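Local coordinates for bile acid 7a-dehydratase, BaiE (Clostridium hiranonis DSM 13275, PDB 4L8P), which probably catalyses the 7-alpha-dehydration of bile acids, acting as a lyase built on a cystatin-like, SnoaL-type fold, at residues S66-T71 with K148-D153; V137-G142 with I166-F171. All blocks are in the same frame, centred on the assembly; numbering follows the deposited sequence. Where two conformers were deposited one is given.

Strand 137-152 takes part in both contacts, near its start in contact 2 and at its end in contact 1, and along the chain the two pairs of segments alternate. Their centres lie 31 Å apart, on opposite sides of the chain's centre, and with nearest atoms about 16 Å apart the two do not touch; what they share is strand 137-152. Contact 1 ties a loop that follows helix 58-62 to the sheet; contact 2 pairs strands 137-152 and 155-172 and borders a second subunit. Its Phe171 side chain is about 4 Å from a bound triethylene glycol, probably from the crystallisation liquor; its Asn140 side chain, about 8 Å from a sodium ion, is too far to be a ligand.

Contact 1. Residues S66-T71 with K148-D153; sequences SPNIET and KYEKID
The loop between helix 58-62 and strand 73-74 is joined to the end of strand 137-152 by polar and apolar side-chain contacts at Glu150 and Ile152. Glu150 brings the carboxylate: with CG between its backbone N and carbonyl carbon (chi1 75°) and the chain extended beyond it, the group is carried out to the loop. Ser66 OG donates to Glu150 OE2 at 2.6 Å, a short bond that meets the oxygen from above the carboxylate plane, 50° out of it. At the other oxygen, Asn68 ND2 gives Glu150 OE1 a weak bond of 3.4 Å; the two side chains cross at about a right angle, with amide and carboxylate planes 40° apart. The carboxylate is therefore held at both oxygens, firmly at one and loosely at the other.

Ser66 OG also accepts from Asn68 N at 3.1 Å, closing an ST turn, so one hydroxyl serves the loop backbone and the strand together. Asn68 is used twice as well: OD1 receives Glu70 N at 3.1 Å in an Asx turn, which leaves the amide nitrogen for Glu150. The backbone O of Asn68 accepts from both Thr71 N, within a type I turn from Asn68 to Thr71, and Thr71 OG1, the latter at 2.5 Å.

Beside this polar group, Ile152 CD1 meets Pro67 CD tip to tip at 3.8 Å and lies 3.6 Å from Ser66 OG. Strand 155-172 also meets the loop: Ser66 is backbone-bonded to Ile158, and Pro67 packs on Tyr157. The local motif is an ST turn leading through Asn68 into an Asx turn and a type I beta turn, the loop lying against the end of a strand of the sheet in the SnoaL-like domain.

Contact 2. Residues V137-G142 with I166-F171; sequences VGINGG and IFEEHF
Backbone hydrogen bonds make the main seam between Gly138 and Phe171, Asn140 and Glu169, and Gly142 and Phe167, the hydrogen-bonded pairs of an antiparallel ladder whose strand axes run at 178°. The first two pairs bond in both directions; Glu169 N reaches Asn140 O at 2.8 Å. At the third, Gly142 N donates to Phe167 O, but Gly142 O receives Ile166 N instead, so Ile166 and Phe167 together face one glycine in a classic beta bulge. These strands form a beta hairpin in the curved sheet of the cystatin-like fold, and a strand of the second subunit pairs with Phe167 to His170, extending the sheet across the interface.

Ring contacts occur on both sides of the sheet. Phe171, turned by its chi1 of 52° back over the neighbouring strand, lays its ring across Gly138, whose CA stands 4.0 Å from the ring centroid in a CH-pi contact, with Gly138 O over the same ring face. On the other side of the sheet, Ile139 CG1 sits 3.8 Å from the His170 ring centroid, only 6° off the normal, while the two side chains run side by side.

Among the polar side chains, His170 NE2 donates to Glu168 OE2 at 2.6 Å, in the imidazole plane, on the anti side of the carboxylate and somewhat out of its plane. Glu168 OE1 forms a salt bridge with Arg165. Glu169, extended past Asn140 on the Phe171 face, sends OE1 to a salt bridge with Arg173 of the second subunit.

Contact 1. Residues S66-T71 with K148-D153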
loop_
_atom_site.group_PDB
_atom_site.type_symbol
_atom_site.label_atom_id
_atom_site.label_comp_id
_atom_site.label_asym_id
_atom_site.label_seq_id
_atom_site.Cartn_x
_atom_site.Cartn_y
_atom_site.Cartn_z
ATOM N N SER A 66 13.195 -8.161 17.264
ATOM C CA SER A 66 13.550 -7.719 18.620
ATOM C C SER A 66 14.788 -8.410 19.181
ATOM O O SER A 66 14.909 -9.621 19.037
ATOM C CB SER A 66 12.379 -7.933 19.563
ATOM O OG SER A 66 12.760 -7.551 20.878
ATOM N N PRO A 67 15.700 -7.635 19.823
ATOM C CA PRO A 67 16.860 -8.261 20.494
ATOM C C PRO A 67 16.512 -8.852 21.871
ATOM O O PRO A 67 17.349 -9.521 22.476
ATOM C CB PRO A 67 17.857 -7.094 20.625
ATOM C CG PRO A 67 17.006 -5.888 20.724
ATOM C CD PRO A 67 15.783 -6.161 19.872
ATOM N N ASN A 68 15.295 -8.607 22.351
ATOM C CA ASN A 68 14.797 -9.151 23.624
ATOM C C ASN A 68 14.484 -10.652 23.470
ATOM O O ASN A 68 13.406 -11.011 23.009
ATOM C CB ASN A 68 13.543 -8.356 24.024
ATOM C CG ASN A 68 12.930 -8.784 25.348
ATOM O OD1 ASN A 68 13.328 -9.773 25.971
ATOM N ND2 ASN A 68 11.935 -8.019 25.784
ATOM N N ILE A 69 15.415 -11.525 23.843
ATOM C CA ILE A 69 15.198 -12.975 23.669
ATOM C C ILE A 69 14.308 -13.632 24.749
ATOM O O ILE A 69 14.235 -14.860 24.818
ATOM C CB ILE A 69 16.524 -13.740 23.488
ATOM C CG1 ILE A 69 17.126 -13.405 22.119
ATOM C CG2 ILE A 69 16.290 -15.240 23.589
ATOM C CD1 ILE A 69 18.422 -14.128 21.825
ATOM N N GLU A 70 13.628 -12.828 25.574
ATOM C CA GLU A 70 12.394 -13.283 26.268
ATOM C C GLU A 70 11.273 -13.484 25.213
ATOM O O GLU A 70 10.324 -14.225 25.447
ATOM C CB GLU A 70 11.907 -12.283 27.330
ATOM C CG GLU A 70 12.921 -11.875 28.399
ATOM C CD GLU A 70 13.385 -13.019 29.287
ATOM O OE1 GLU A 70 12.647 -14.018 29.453
ATOM O OE2 GLU A 70 14.501 -12.909 29.838
ATOM N N THR A 71 11.389 -12.785 24.076
ATOM C CA THR A 71 10.574 -13.032 22.871
ATOM C C THR A 71 10.642 -14.497 22.403
ATOM O O THR A 71 11.737 -15.063 22.241
ATOM C CB THR A 71 11.046 -12.149 21.674
ATOM O OG1 THR A 71 11.092 -10.768 22.059
ATOM C CG2 THR A 71 10.140 -12.305 20.451
ATOM N N LYS A 148 3.012 -7.653 16.576
ATOM C CA LYS A 148 3.304 -7.015 17.851
ATOM C C LYS A 148 4.739 -6.463 17.757
ATOM O O LYS A 148 5.673 -7.179 17.323
ATOM C CB LYS A 148 3.196 -7.992 19.020
ATOM C CG LYS A 148 1.828 -8.630 19.188
ATOM C CD LYS A 148 0.778 -7.601 19.600
ATOM C CE LYS A 148 -0.644 -8.149 19.595
ATOM N NZ LYS A 148 -1.552 -7.134 20.202
ATOM N N TYR A 149 4.910 -5.225 18.218
ATOM C CA TYR A 149 6.185 -4.518 18.146
ATOM C C TYR A 149 6.599 -4.074 19.527
ATOM O O TYR A 149 5.768 -3.859 20.430
ATOM C CB TYR A 149 6.105 -3.265 17.251
ATOM C CG TYR A 149 5.466 -3.482 15.896
ATOM C CD1 TYR A 149 6.202 -4.008 14.819
ATOM C CD2 TYR A 149 4.145 -3.200 15.691
ATOM C CE1 TYR A 149 5.586 -4.239 13.573
ATOM C CE2 TYR A 149 3.548 -3.407 14.462
ATOM C CZ TYR A 149 4.282 -3.919 13.396
ATOM O OH TYR A 149 3.666 -4.135 12.153
ATOM N N GLU A 150 7.890 -3.880 19.677
ATOM C CA GLU A 150 8.403 -3.281 20.898
ATOM C C GLU A 150 9.509 -2.310 20.602
ATOM O O GLU A 150 10.219 -2.446 19.613
ATOM C CB GLU A 150 8.797 -4.346 21.891
ATOM C CG GLU A 150 10.071 -5.075 21.609
ATOM C CD GLU A 150 10.385 -6.083 22.709
ATOM O OE1 GLU A 150 10.334 -5.725 23.913
ATOM O OE2 GLU A 150 10.698 -7.227 22.361
ATOM N N LYS A 151 9.617 -1.312 21.470
ATOM C CA LYS A 151 10.556 -0.216 21.299
ATOM C C LYS A 151 11.626 -0.377 22.386
ATOM O O LYS A 151 11.313 -0.433 23.572
ATOM C CB LYS A 151 9.859 1.134 21.444
ATOM C CG LYS A 151 10.706 2.294 20.932
ATOM C CD LYS A 151 9.965 3.626 21.073
ATOM C CE LYS A 151 10.635 4.733 20.296
ATOM N NZ LYS A 151 9.877 6.010 20.474
ATOM N N ILE A 152 12.876 -0.480 21.944
ATOM C CA ILE A 152 14.020 -0.706 22.833
ATOM C C ILE A 152 15.075 0.319 22.467
ATOM O O ILE A 152 15.455 0.413 21.292
ATOM C CB ILE A 152 14.568 -2.139 22.673
ATOM C CG1 ILE A 152 13.500 -3.159 23.097
ATOM C CG2 ILE A 152 15.857 -2.300 23.491
ATOM C CD1 ILE A 152 13.788 -4.590 22.689
ATOM N N ASP A 153 15.506 1.117 23.460
ATOM C CA ASP A 153 16.505 2.178 23.266
ATOM C C ASP A 153 16.248 3.050 22.041
ATOM O O ASP A 153 17.148 3.274 21.232
ATOM C CB ASP A 153 17.924 1.570 23.229
ATOM C CG ASP A 153 18.262 0.762 24.488
ATOM O OD1 ASP A 153 17.711 1.041 25.578
ATOM O OD2 ASP A 153 19.087 -0.166 24.387
#

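Contact 2. Residues V137-G142 with I166-F171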
loop_
_atom_site.group_PDB
_atom_site.type_symbol
_atom_site.label_atom_id
_atom_site.label_comp_id
_atom_site.label_asym_id
_atom_site.label_seq_id
_atom_site.Cartn_x
_atom_site.Cartn_y
_atom_site.Cartn_z
ATOM N N VAL A 137 6.540 -24.228 -10.066
ATOM C CA VAL A 137 5.467 -24.055 -9.087
ATOM C C VAL A 137 5.277 -22.575 -8.859
ATOM O O VAL A 137 6.256 -21.834 -8.681
ATOM C CB VAL A 137 5.751 -24.781 -7.738
ATOM C CG1 VAL A 137 4.785 -24.327 -6.653
ATOM C CG2 VAL A 137 5.687 -26.288 -7.928
ATOM N N GLY A 138 4.014 -22.135 -8.878
ATOM C CA GLY A 138 3.647 -20.801 -8.388
ATOM C C GLY A 138 2.697 -20.946 -7.211
ATOM O O GLY A 138 1.908 -21.892 -7.160
ATOM N N ILE A 139 2.813 -20.046 -6.247
ATOM C CA ILE A 139 1.922 -19.982 -5.089
ATOM C C ILE A 139 1.501 -18.527 -4.935
ATOM O O ILE A 139 2.364 -17.643 -4.869
ATOM C CB ILE A 139 2.604 -20.471 -3.801
ATOM C CG1 ILE A 139 3.085 -21.922 -3.938
ATOM C CG2 ILE A 139 1.659 -20.333 -2.602
ATOM C CD1 ILE A 139 4.029 -22.347 -2.836
ATOM N N ASN A 140 0.193 -18.283 -4.855
ATOM C CA ASN A 140 -0.368 -16.942 -4.581
ATOM C C ASN A 140 -1.285 -17.034 -3.354
ATOM O O ASN A 140 -1.959 -18.038 -3.165
ATOM C CB ASN A 140 -1.266 -16.448 -5.731
ATOM C CG ASN A 140 -0.529 -16.266 -7.040
ATOM O OD1 ASN A 140 0.629 -15.886 -7.057
ATOM N ND2 ASN A 140 -1.217 -16.528 -8.144
ATOM N N GLY A 141 -1.344 -15.975 -2.581
ATOM C CA GLY A 141 -2.230 -15.925 -1.448
ATOM C C GLY A 141 -2.474 -14.531 -0.908
ATOM O O GLY A 141 -1.922 -13.532 -1.383
ATOM N N GLY A 142 -3.285 -14.497 0.135
ATOM C CA GLY A 142 -3.551 -13.296 0.895
ATOM C C GLY A 142 -3.693 -13.650 2.346
ATOM O O GLY A 142 -4.088 -14.768 2.681
ATOM N N ILE A 166 -6.406 -15.664 4.021
ATOM C CA ILE A 166 -7.633 -15.418 3.270
ATOM C C ILE A 166 -7.804 -16.557 2.265
ATOM O O ILE A 166 -8.873 -17.192 2.166
ATOM C CB ILE A 166 -7.574 -14.082 2.534
ATOM C CG1 ILE A 166 -7.373 -12.918 3.527
ATOM C CG2 ILE A 166 -8.805 -13.882 1.654
ATOM C CD1 ILE A 166 -6.905 -11.651 2.869
ATOM N N PHE A 167 -6.725 -16.778 1.523
ATOM C CA PHE A 167 -6.641 -17.915 0.635
ATOM C C PHE A 167 -5.209 -18.185 0.215
ATOM O O PHE A 167 -4.333 -17.342 0.364
ATOM C CB PHE A 167 -7.554 -17.742 -0.584
ATOM C CG PHE A 167 -6.858 -17.200 -1.789
ATOM C CD1 PHE A 167 -6.404 -15.896 -1.817
ATOM C CD2 PHE A 167 -6.682 -17.999 -2.904
ATOM C CE1 PHE A 167 -5.743 -15.418 -2.952
ATOM C CE2 PHE A 167 -6.038 -17.515 -4.028
ATOM C CZ PHE A 167 -5.564 -16.233 -4.038
ATOM N N GLU A 168 -5.009 -19.377 -0.333
ATOM C CA GLU A 168 -3.734 -19.764 -0.895
ATOM C C GLU A 168 -4.023 -20.709 -2.046
ATOM O O GLU A 168 -4.895 -21.568 -1.915
ATOM C CB GLU A 168 -2.854 -20.443 0.145
ATOM C CG GLU A 168 -1.444 -20.669 -0.359
ATOM C CD GLU A 168 -0.523 -21.236 0.716
ATOM O OE1 GLU A 168 -0.251 -20.529 1.682
ATOM O OE2 GLU A 168 -0.077 -22.382 0.619
ATOM N N GLU A 169 -3.319 -20.534 -3.159
ATOM C CA GLU A 169 -3.450 -21.415 -4.310
ATOM C C GLU A 169 -2.069 -21.830 -4.793
ATOM O O GLU A 169 -1.141 -21.022 -4.789
ATOM C CB GLU A 169 -4.253 -20.758 -5.447
ATOM C CG GLU A 169 -3.573 -19.542 -6.055
ATOM C CD GLU A 169 -4.359 -18.870 -7.175
ATOM O OE1 GLU A 169 -5.414 -19.388 -7.600
ATOM O OE2 GLU A 169 -3.849 -17.830 -7.661
ATOM N N HIS A 170 -1.945 -23.100 -5.152
ATOM C CA HIS A 170 -0.729 -23.683 -5.730
ATOM C C HIS A 170 -1.064 -24.161 -7.134
ATOM O O HIS A 170 -2.123 -24.754 -7.387
ATOM C CB HIS A 170 -0.254 -24.896 -4.916
ATOM C CG HIS A 170 0.194 -24.586 -3.519
ATOM N ND1 HIS A 170 1.290 -25.201 -2.950
ATOM C CD2 HIS A 170 -0.302 -23.753 -2.575
ATOM C CE1 HIS A 170 1.461 -24.748 -1.723
ATOM N NE2 HIS A 170 0.496 -23.887 -1.461
ATOM N N PHE A 171 -0.128 -23.933 -8.055
ATOM C CA PHE A 171 -0.347 -24.249 -9.469
ATOM C C PHE A 171 0.993 -24.408 -10.185
ATOM O O PHE A 171 2.018 -24.023 -9.647
ATOM C CB PHE A 171 -1.192 -23.141 -10.120
ATOM C CG PHE A 171 -0.643 -21.763 -9.904
ATOM C CD1 PHE A 171 0.307 -21.223 -10.769
ATOM C CD2 PHE A 171 -1.052 -21.007 -8.807
ATOM C CE1 PHE A 171 0.822 -19.960 -10.554
ATOM C CE2 PHE A 171 -0.516 -19.771 -8.562
ATOM C CZ PHE A 171 0.413 -19.235 -9.442
#